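Local coordinates for protein gdp-l-fucose synthetase (Naegleria fowleri, PDB 6AQZ) that binds NADP in a Rossmann-type domain and probably catalyses the NADPH-dependent last step of GDP-L-fucose synthesis, at residues 63-69 against 107-112; 122-126 against 250-254; 185-191 against 256-262. All blocks are in the same frame, centred on the assembly; numbering follows the deposited sequence.

Contact 1 of 3, residues 63-69 against 107-112. With NAP (NADP nicotinamide-adenine-dinucleotide phosphate), chain G.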
# COMPACT_ATOMS: atom_id res chain seq x y z
N LEU A 63 -9.15 -16.70 -5.41
CA LEU A 63 -8.82 -15.48 -6.16
C LEU A 63 -7.48 -14.86 -5.74
O LEU A 63 -7.07 -13.86 -6.35
CB LEU A 63 -9.95 -14.46 -6.02
CG LEU A 63 -11.34 -14.96 -6.46
CD1 LEU A 63 -12.41 -13.94 -6.16
CD2 LEU A 63 -11.37 -15.33 -7.94
N ARG A 64 -6.81 -15.39 -4.72
CA ARG A 64 -5.47 -14.93 -4.40
C ARG A 64 -4.44 -15.42 -5.41
O ARG A 64 -3.38 -14.81 -5.56
CB ARG A 64 -5.07 -15.39 -3.00
CG ARG A 64 -5.87 -14.74 -1.91
CD ARG A 64 -5.65 -15.44 -0.58
NE ARG A 64 -6.21 -16.78 -0.60
CZ ARG A 64 -6.09 -17.66 0.39
NH1 ARG A 64 -5.43 -17.33 1.49
NH2 ARG A 64 -6.66 -18.86 0.28
N ASP A 65 -4.74 -16.52 -6.09
CA ASP A 65 -3.88 -17.09 -7.12
C ASP A 65 -4.16 -16.44 -8.47
O ASP A 65 -5.32 -16.37 -8.90
CB ASP A 65 -4.11 -18.60 -7.20
CG ASP A 65 -3.27 -19.27 -8.27
OD1 ASP A 65 -2.08 -19.58 -8.02
OD2 ASP A 65 -3.80 -19.49 -9.37
N ALA A 66 -3.10 -15.98 -9.13
CA ALA A 66 -3.27 -15.24 -10.38
C ALA A 66 -3.88 -16.12 -11.47
O ALA A 66 -4.78 -15.68 -12.20
CB ALA A 66 -1.93 -14.68 -10.84
N ASP A 67 -3.43 -17.36 -11.60
CA ASP A 67 -3.96 -18.21 -12.65
C ASP A 67 -5.41 -18.59 -12.38
O ASP A 67 -6.24 -18.60 -13.29
CB ASP A 67 -3.06 -19.44 -12.80
CG ASP A 67 -1.62 -19.06 -13.10
OD1 ASP A 67 -1.40 -18.09 -13.85
OD2 ASP A 67 -0.70 -19.73 -12.58
N ALA A 68 -5.73 -18.90 -11.12
CA ALA A 68 -7.10 -19.26 -10.76
C ALA A 68 -8.05 -18.10 -10.98
O ALA A 68 -9.22 -18.30 -11.29
CB ALA A 68 -7.15 -19.71 -9.30
N CYS A 69 -7.55 -16.89 -10.79
CA CYS A 69 -8.38 -15.72 -10.94
C CYS A 69 -8.83 -15.55 -12.38
O CYS A 69 -9.96 -15.10 -12.63
CB CYS A 69 -7.59 -14.51 -10.45
SG CYS A 69 -8.54 -13.07 -10.31
N ASN A 107 -3.01 -9.42 -3.04
CA ASN A 107 -2.93 -10.35 -4.17
C ASN A 107 -4.28 -10.49 -4.85
O ASN A 107 -4.40 -10.37 -6.08
CB ASN A 107 -2.42 -11.70 -3.68
CG ASN A 107 -0.93 -11.69 -3.43
OD1 ASN A 107 -0.20 -10.98 -4.11
ND2 ASN A 107 -0.47 -12.46 -2.45
N MET A 108 -5.32 -10.73 -4.06
CA MET A 108 -6.67 -10.84 -4.59
C MET A 108 -7.08 -9.56 -5.32
O MET A 108 -7.63 -9.61 -6.43
CB MET A 108 -7.59 -11.24 -3.44
CG MET A 108 -9.06 -11.02 -3.55
SD MET A 108 -10.06 -11.92 -2.31
CE MET A 108 -9.05 -12.23 -0.86
N ASN A 109 -6.79 -8.40 -4.73
CA ASN A 109 -7.18 -7.14 -5.37
C ASN A 109 -6.41 -6.89 -6.66
O ASN A 109 -7.00 -6.53 -7.68
CB ASN A 109 -7.04 -5.99 -4.38
CG ASN A 109 -8.08 -6.06 -3.30
OD1 ASN A 109 -9.15 -6.62 -3.51
ND2 ASN A 109 -7.78 -5.50 -2.13
N ASN A 110 -5.09 -7.09 -6.63
CA ASN A 110 -4.31 -6.93 -7.86
C ASN A 110 -4.82 -7.86 -8.96
O ASN A 110 -5.00 -7.44 -10.12
CB ASN A 110 -2.81 -7.14 -7.57
CG ASN A 110 -2.21 -6.00 -6.72
OD1 ASN A 110 -2.82 -4.93 -6.58
ND2 ASN A 110 -1.05 -6.26 -6.10
N ASN A 111 -5.08 -9.13 -8.63
CA ASN A 111 -5.52 -10.08 -9.66
C ASN A 111 -6.85 -9.66 -10.28
O ASN A 111 -6.99 -9.65 -11.50
CB ASN A 111 -5.61 -11.49 -9.09
CG ASN A 111 -4.26 -12.01 -8.66
OD1 ASN A 111 -3.21 -11.48 -9.06
ND2 ASN A 111 -4.28 -13.05 -7.82
N ILE A 112 -7.83 -9.30 -9.43
CA ILE A 112 -9.19 -9.06 -9.92
C ILE A 112 -9.23 -7.81 -10.81
O ILE A 112 -9.79 -7.85 -11.92
CB ILE A 112 -10.18 -8.96 -8.74
CG1 ILE A 112 -10.35 -10.33 -8.07
CG2 ILE A 112 -11.56 -8.56 -9.23
CD1 ILE A 112 -11.08 -11.30 -8.95
PA NAP G . -18.20 -12.13 4.02
O1A NAP G . -17.14 -12.59 4.97
O2A NAP G . -19.66 -12.18 4.38
O5B NAP G . -18.05 -12.88 2.55
C5B NAP G . -16.82 -12.51 2.03
C4B NAP G . -16.74 -13.16 0.62
O4B NAP G . -15.37 -13.21 0.15
C3B NAP G . -17.34 -14.62 0.61
O3B NAP G . -18.02 -14.85 -0.60
C2B NAP G . -16.07 -15.48 0.55
O2B NAP G . -16.21 -16.61 -0.15
C1B NAP G . -15.21 -14.52 -0.38
N9A NAP G . -13.80 -14.88 -0.37
C8A NAP G . -12.90 -14.73 0.67
N7A NAP G . -11.65 -15.15 0.36
C5A NAP G . -11.76 -15.61 -0.94
C6A NAP G . -10.82 -16.16 -1.80
N6A NAP G . -9.50 -16.33 -1.38
N1A NAP G . -11.15 -16.52 -3.07
C2A NAP G . -12.46 -16.30 -3.39
N3A NAP G . -13.48 -15.79 -2.67
C4A NAP G . -13.09 -15.44 -1.43
O3 NAP G . -17.69 -10.55 3.81
PN NAP G . -18.88 -9.52 3.56
O1N NAP G . -19.77 -9.89 2.43
O2N NAP G . -19.39 -8.89 4.83
O5D NAP G . -18.06 -8.13 2.89
C5D NAP G . -17.71 -8.29 1.58
C4D NAP G . -17.11 -6.96 1.19
O4D NAP G . -17.80 -5.94 1.94
C3D NAP G . -15.59 -6.94 1.70
O3D NAP G . -14.79 -6.34 0.74
C2D NAP G . -15.67 -6.10 3.00
O2D NAP G . -14.57 -5.31 3.23
C1D NAP G . -16.86 -5.15 2.65
N1N NAP G . -17.43 -4.56 3.90
C2N NAP G . -18.21 -5.31 4.78
C3N NAP G . -18.70 -4.74 5.94
C7N NAP G . -19.52 -5.56 6.88
O7N NAP G . -19.91 -5.13 7.98
N7N NAP G . -19.87 -6.87 6.52
C4N NAP G . -18.42 -3.33 6.31
C5N NAP G . -17.56 -2.62 5.31
C6N NAP G . -17.13 -3.21 4.20
P2B NAP G . -16.75 -18.11 0.80
O1X NAP G . -18.15 -17.69 1.14
O2X NAP G . -16.59 -19.17 -0.29
O3X NAP G . -15.73 -18.09 1.90

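Contact 2 of 3, residues 122-126 against 250-254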
# COMPACT_ATOMS: atom_id res chain seq x y z
N LYS A 122 -16.57 -3.22 -18.57
CA LYS A 122 -16.94 -1.82 -18.77
C LYS A 122 -16.84 -1.05 -17.47
O LYS A 122 -16.21 0.02 -17.42
CB LYS A 122 -18.36 -1.71 -19.35
CG LYS A 122 -18.57 -2.31 -20.74
CD LYS A 122 -20.04 -2.14 -21.18
CE LYS A 122 -20.27 -2.40 -22.67
NZ LYS A 122 -20.02 -3.81 -23.06
N LYS A 123 -17.38 -1.60 -16.38
CA LYS A 123 -17.35 -0.94 -15.08
C LYS A 123 -17.13 -1.97 -13.99
O LYS A 123 -17.71 -3.06 -14.02
CB LYS A 123 -18.65 -0.16 -14.82
CG LYS A 123 -18.55 0.78 -13.63
CD LYS A 123 -19.91 1.29 -13.18
CE LYS A 123 -20.39 2.45 -14.02
NZ LYS A 123 -21.58 3.12 -13.41
N THR A 124 -16.24 -1.65 -13.05
CA THR A 124 -15.90 -2.51 -11.92
C THR A 124 -16.12 -1.72 -10.65
O THR A 124 -15.67 -0.58 -10.54
CB THR A 124 -14.44 -3.01 -12.04
OG1 THR A 124 -14.35 -3.89 -13.16
CG2 THR A 124 -13.96 -3.73 -10.76
N ILE A 125 -16.86 -2.29 -9.71
CA ILE A 125 -17.11 -1.64 -8.43
C ILE A 125 -16.53 -2.52 -7.35
O ILE A 125 -16.95 -3.67 -7.19
CB ILE A 125 -18.60 -1.40 -8.18
CG1 ILE A 125 -19.17 -0.58 -9.30
CG2 ILE A 125 -18.77 -0.60 -6.90
CD1 ILE A 125 -20.58 -0.21 -9.05
N SER A 126 -15.56 -1.99 -6.62
CA SER A 126 -14.92 -2.70 -5.54
C SER A 126 -15.42 -2.13 -4.23
O SER A 126 -16.11 -1.10 -4.20
CB SER A 126 -13.40 -2.58 -5.66
OG SER A 126 -12.96 -3.21 -6.85
N THR A 250 -25.30 2.47 -7.75
CA THR A 250 -23.95 2.91 -8.08
C THR A 250 -23.49 2.33 -9.42
O THR A 250 -22.99 3.05 -10.28
CB THR A 250 -23.00 2.55 -6.93
OG1 THR A 250 -23.38 3.25 -5.74
CG2 THR A 250 -21.54 2.88 -7.25
N MET A 251 -23.69 1.03 -9.62
CA MET A 251 -23.33 0.41 -10.90
C MET A 251 -24.11 1.03 -12.05
O MET A 251 -23.62 1.09 -13.18
CB MET A 251 -23.60 -1.10 -10.83
CG MET A 251 -23.38 -1.88 -12.12
SD MET A 251 -23.81 -3.66 -11.90
CE MET A 251 -25.57 -3.60 -11.76
N PHE A 252 -25.35 1.42 -11.81
CA PHE A 252 -26.18 1.92 -12.90
C PHE A 252 -25.87 3.37 -13.24
O PHE A 252 -26.05 3.77 -14.39
CB PHE A 252 -27.66 1.81 -12.54
CG PHE A 252 -28.15 0.40 -12.41
CD1 PHE A 252 -27.55 -0.63 -13.11
CD2 PHE A 252 -29.22 0.11 -11.59
CE1 PHE A 252 -28.02 -1.92 -13.00
CE2 PHE A 252 -29.69 -1.19 -11.46
CZ PHE A 252 -29.08 -2.21 -12.17
N ASN A 253 -25.44 4.17 -12.26
CA ASN A 253 -25.49 5.62 -12.40
C ASN A 253 -24.16 6.33 -12.16
O ASN A 253 -23.93 7.39 -12.72
CB ASN A 253 -26.55 6.19 -11.45
CG ASN A 253 -27.96 5.69 -11.76
OD1 ASN A 253 -28.58 6.16 -12.71
ND2 ASN A 253 -28.46 4.72 -10.96
N TYR A 254 -23.28 5.76 -11.34
CA TYR A 254 -22.16 6.51 -10.77
C TYR A 254 -20.92 6.37 -11.64
O TYR A 254 -20.43 5.26 -11.87
CB TYR A 254 -21.90 6.03 -9.35
CG TYR A 254 -20.94 6.84 -8.54
CD1 TYR A 254 -21.25 8.14 -8.15
CD2 TYR A 254 -19.76 6.27 -8.06
CE1 TYR A 254 -20.37 8.87 -7.36
CE2 TYR A 254 -18.89 6.99 -7.27
CZ TYR A 254 -19.19 8.28 -6.92
OH TYR A 254 -18.31 8.97 -6.12

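Contact 3 of 3, residues 185-191 against 256-262. With NAP (NADP nicotinamide-adenine-dinucleotide phosphate), chain G.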
# COMPACT_ATOMS: atom_id res chain seq x y z
N PHE A 185 -13.32 2.14 -13.15
CA PHE A 185 -13.09 1.52 -11.85
C PHE A 185 -13.53 2.51 -10.79
O PHE A 185 -13.09 3.66 -10.79
CB PHE A 185 -11.60 1.16 -11.66
CG PHE A 185 -11.13 0.04 -12.54
CD1 PHE A 185 -10.80 0.26 -13.86
CD2 PHE A 185 -11.00 -1.25 -12.03
CE1 PHE A 185 -10.39 -0.77 -14.66
CE2 PHE A 185 -10.58 -2.29 -12.83
CZ PHE A 185 -10.27 -2.06 -14.14
N THR A 186 -14.41 2.08 -9.91
CA THR A 186 -14.77 2.91 -8.77
C THR A 186 -15.03 1.99 -7.57
O THR A 186 -14.75 0.79 -7.62
CB THR A 186 -15.94 3.83 -9.10
OG1 THR A 186 -16.17 4.71 -8.00
CG2 THR A 186 -17.20 3.02 -9.40
N SER A 187 -15.52 2.55 -6.47
CA SER A 187 -15.67 1.76 -5.26
C SER A 187 -16.72 2.39 -4.37
O SER A 187 -17.04 3.56 -4.50
CB SER A 187 -14.35 1.67 -4.51
OG SER A 187 -14.06 2.96 -4.02
N VAL A 188 -17.21 1.59 -3.44
CA VAL A 188 -18.15 2.03 -2.43
C VAL A 188 -17.54 1.78 -1.07
O VAL A 188 -16.70 0.89 -0.90
CB VAL A 188 -19.52 1.30 -2.51
CG1 VAL A 188 -20.16 1.52 -3.84
CG2 VAL A 188 -19.35 -0.20 -2.20
N ILE A 189 -17.99 2.55 -0.09
CA ILE A 189 -17.48 2.38 1.27
C ILE A 189 -18.68 2.12 2.17
O ILE A 189 -19.30 3.07 2.68
CB ILE A 189 -16.71 3.61 1.76
CG1 ILE A 189 -15.76 4.14 0.69
CG2 ILE A 189 -15.95 3.26 3.02
CD1 ILE A 189 -14.95 5.26 1.21
N PRO A 190 -19.08 0.87 2.36
CA PRO A 190 -20.21 0.60 3.25
C PRO A 190 -19.78 0.72 4.70
O PRO A 190 -18.61 0.55 5.05
CB PRO A 190 -20.64 -0.83 2.88
CG PRO A 190 -19.41 -1.45 2.31
CD PRO A 190 -18.59 -0.34 1.69
N THR A 191 -20.73 1.10 5.52
CA THR A 191 -20.58 1.14 6.97
C THR A 191 -20.86 -0.26 7.53
O THR A 191 -20.72 -1.26 6.82
CB THR A 191 -21.52 2.20 7.54
OG1 THR A 191 -21.08 2.58 8.84
CG2 THR A 191 -23.00 1.68 7.58
N SER A 256 -18.02 8.53 -11.23
CA SER A 256 -16.82 9.04 -10.60
C SER A 256 -15.96 7.89 -10.08
O SER A 256 -16.47 6.87 -9.60
CB SER A 256 -17.22 9.97 -9.45
OG SER A 256 -16.18 10.27 -8.57
N GLU A 257 -14.64 8.07 -10.18
CA GLU A 257 -13.69 7.14 -9.60
C GLU A 257 -13.50 7.35 -8.10
O GLU A 257 -12.86 6.52 -7.46
CB GLU A 257 -12.34 7.25 -10.34
CG GLU A 257 -11.52 8.51 -9.95
CD GLU A 257 -10.14 8.61 -10.64
OE1 GLU A 257 -9.64 7.64 -11.25
OE2 GLU A 257 -9.54 9.70 -10.57
N GLU A 258 -14.03 8.44 -7.53
CA GLU A 258 -13.96 8.63 -6.09
C GLU A 258 -14.88 7.64 -5.39
O GLU A 258 -16.02 7.44 -5.84
CB GLU A 258 -14.39 10.05 -5.70
CG GLU A 258 -13.65 11.14 -6.43
CD GLU A 258 -12.17 11.14 -6.11
OE1 GLU A 258 -11.79 10.79 -4.96
OE2 GLU A 258 -11.38 11.46 -7.03
N PRO A 259 -14.45 7.03 -4.28
CA PRO A 259 -15.36 6.13 -3.55
C PRO A 259 -16.56 6.91 -3.05
O PRO A 259 -16.48 8.11 -2.80
CB PRO A 259 -14.51 5.60 -2.39
CG PRO A 259 -13.37 6.58 -2.26
CD PRO A 259 -13.13 7.15 -3.63
N ILE A 260 -17.70 6.23 -2.96
CA ILE A 260 -18.92 6.83 -2.41
C ILE A 260 -19.31 6.03 -1.19
O ILE A 260 -19.39 4.80 -1.25
CB ILE A 260 -20.06 6.89 -3.45
CG1 ILE A 260 -21.31 7.49 -2.83
CG2 ILE A 260 -20.39 5.51 -4.03
CD1 ILE A 260 -22.44 7.71 -3.85
N MET A 261 -19.53 6.71 -0.07
CA MET A 261 -19.93 6.01 1.13
C MET A 261 -21.37 5.52 1.09
O MET A 261 -22.27 6.21 0.60
CB MET A 261 -19.68 6.86 2.34
CG MET A 261 -18.23 6.72 2.55
SD MET A 261 -17.83 6.76 4.24
CE MET A 261 -17.47 8.53 4.26
N LEU A 262 -21.56 4.32 1.61
CA LEU A 262 -22.89 3.74 1.78
C LEU A 262 -23.13 3.64 3.28
O LEU A 262 -22.59 2.75 3.95
CB LEU A 262 -22.97 2.37 1.12
CG LEU A 262 -22.51 2.21 -0.34
CD1 LEU A 262 -22.84 0.79 -0.86
CD2 LEU A 262 -23.10 3.28 -1.23
PA NAP G . -18.20 -12.13 4.02
O1A NAP G . -17.14 -12.59 4.97
O2A NAP G . -19.66 -12.18 4.38
O5B NAP G . -18.05 -12.88 2.55
C5B NAP G . -16.82 -12.51 2.03
C4B NAP G . -16.74 -13.16 0.62
O4B NAP G . -15.37 -13.21 0.15
C3B NAP G . -17.34 -14.62 0.61
O3B NAP G . -18.02 -14.85 -0.60
C2B NAP G . -16.07 -15.48 0.55
O2B NAP G . -16.21 -16.61 -0.15
C1B NAP G . -15.21 -14.52 -0.38
N9A NAP G . -13.80 -14.88 -0.37
C8A NAP G . -12.90 -14.73 0.67
N7A NAP G . -11.65 -15.15 0.36
C5A NAP G . -11.76 -15.61 -0.94
C6A NAP G . -10.82 -16.16 -1.80
N6A NAP G . -9.50 -16.33 -1.38
N1A NAP G . -11.15 -16.52 -3.07
C2A NAP G . -12.46 -16.30 -3.39
N3A NAP G . -13.48 -15.79 -2.67
C4A NAP G . -13.09 -15.44 -1.43
O3 NAP G . -17.69 -10.55 3.81
PN NAP G . -18.88 -9.52 3.56
O1N NAP G . -19.77 -9.89 2.43
O2N NAP G . -19.39 -8.89 4.83
O5D NAP G . -18.06 -8.13 2.89
C5D NAP G . -17.71 -8.29 1.58
C4D NAP G . -17.11 -6.96 1.19
O4D NAP G . -17.80 -5.94 1.94
C3D NAP G . -15.59 -6.94 1.70
O3D NAP G . -14.79 -6.34 0.74
C2D NAP G . -15.67 -6.10 3.00
O2D NAP G . -14.57 -5.31 3.23
C1D NAP G . -16.86 -5.15 2.65
N1N NAP G . -17.43 -4.56 3.90
C2N NAP G . -18.21 -5.31 4.78
C3N NAP G . -18.70 -4.74 5.94
C7N NAP G . -19.52 -5.56 6.88
O7N NAP G . -19.91 -5.13 7.98
N7N NAP G . -19.87 -6.87 6.52
C4N NAP G . -18.42 -3.33 6.31
C5N NAP G . -17.56 -2.62 5.31
C6N NAP G . -17.13 -3.21 4.20
P2B NAP G . -16.75 -18.11 0.80
O1X NAP G . -18.15 -17.69 1.14
O2X NAP G . -16.59 -19.17 -0.29
O3X NAP G . -15.73 -18.09 1.90
O HOH W 1 -12.32 4.37 -5.69

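Contact 1 of 3, residues 63-69 against 107-112
In this Rossmann-type domain of the NAD-dependent epimerase/dehydratase family, the loop of residues 63-65 meets the adenine of the dinucleotide and packs on helix 98-118 before leading into helix 66-76. N111 points its amide at the turn: ND2 donates to L63 O at 3.3 Å with good linearity, and a second, weak bond runs from N111 ND2 to R64 O at 3.0 Å. L63 O also receives a CA-H...O contact from M108 CA at 3.5 Å. The amide of the same residue is bonded to the cofactor: L63 N donates to N1A of NADP at 3.1 Å. The guanidinium of R64 lies obliquely beside the adenine amino group, R64 NE being 3.4 Å from NADP N6A, while its charge is met by salt bridges to D62 and D104. D65 is the N-cap of helix 66-76, and D65 OD2 accepts from A68 N at 2.7 Å, satisfying one of the amides of the first turn. Beneath this polar layer the packing is apolar: L63 CD1 lies 4.1 Å from I112 CD1, and the thiol of the first helical turn inserts beside the same isoleucine, with C69 SG 3.4 Å from I112 CD1.

Contact 2 of 3, residues 122-126 against 250-254
The carbonyls in the last turn of a helix have no amide further along that helix to bind, and a lysine from an adjoining strand can serve instead. The first segment begins with K122, which precedes the strand and is hydrogen-bonded through its backbone to T79 and L184. K123 opens strand 123-127 and directs its side chain at the end of helix 240-253. Although it is a lysine, it is buried, and its ammonium is surrounded by main-chain oxygens: K123 NZ donates to M251 O at 2.9 Å and to Y254 O at 2.9 Å, with a weaker bond from K123 NZ to T250 O at 3.4 Å. T250 O also accepts from Y254 N at 2.9 Å, the last helical link before the chain departs at Y254. The positive charge, brought in by a side chain distant in sequence, thus lies at the C-terminal, negative end of the helix dipole. T124 turns to the other face of the sheet, toward C116 of helix 98-118. I125 returns to the helix, and its tip rests against the backbone and side chains there: I125 CD1 is 3.4 Å from M251 CA, 3.6 Å from M251 CB and 3.7 Å from T250 CG2. S126 again faces helix 98-118, touching L113. The strand therefore runs parallel to, and between, strands 80-83 and 184-194 of the mixed sheet, with helix 98-118 packed on one face and the C-terminal end of helix 240-253 on the other.

Contact 3 of 3, residues 185-191 against 256-262
I189 packs against the CB edge of P259 and the side chain of M261, with I189 CG1 3.6 Å from P259 CB and I189 CB 3.6 Å from M261 CG. It belongs to strand 184-194 of the Rossmann-type sheet, beside which the short strand 260-262 runs parallel; the axes of the segments 185-190 and 260-262 approach to 4.3 Å and are inclined by 35°. The hydrogen bonds follow the staggered pattern of parallel strands, in which one residue bonds to two that flank its partner: I260 N to S187 O at 3.2 Å, I189 N to I260 O at 2.9 Å, L262 N to I189 O at 2.8 Å and T191 N to L262 O at 2.9 Å. On the face carrying V188, I260, P190 and L262, the apolar groups meet one another, V188 CB being 3.7 Å from L262 CD1, and helix 240-253 covers V188, I260 and L262. Before the regular pairing begins, the chain is held by side chains and solvent: T186 OG1 donates to S256 O at 2.7 Å, S256 OG accepts from E258 N in an ST turn, and a water links S187 OG to E257 O. At the opposite end, the strand carries its carbonyls to the nicotinamide of NADP. P190 O is 3.3 Å from NADP C5N, and T191 O is 3.1 Å from NADP C4N, the carbon that carries the transferable hydride in the reduced cofactor.

How the contacts relate
Contacts 1 and 3 mark the adenine and nicotinamide ends of the bound dinucleotide, whereas contact 2 lies off the cofactor. The centres of contacts 1 and 3 are about 21 Å apart and their nearest atoms about 6 Å apart; NADP reaches from one to the other. Contact 2 does not touch the cofactor; the I125 side chain is about 10 Å from NADP. It adjoins contact 3, centre to centre about 9 Å, where S126 O probably accepts from V188 N and T124 O from T186 N, both at 3.0 Å. Helix 240-253 and strand 260-262 follow each other in sequence, as do helix 98-118 and strand 123-127, which connect contacts 1 and 2.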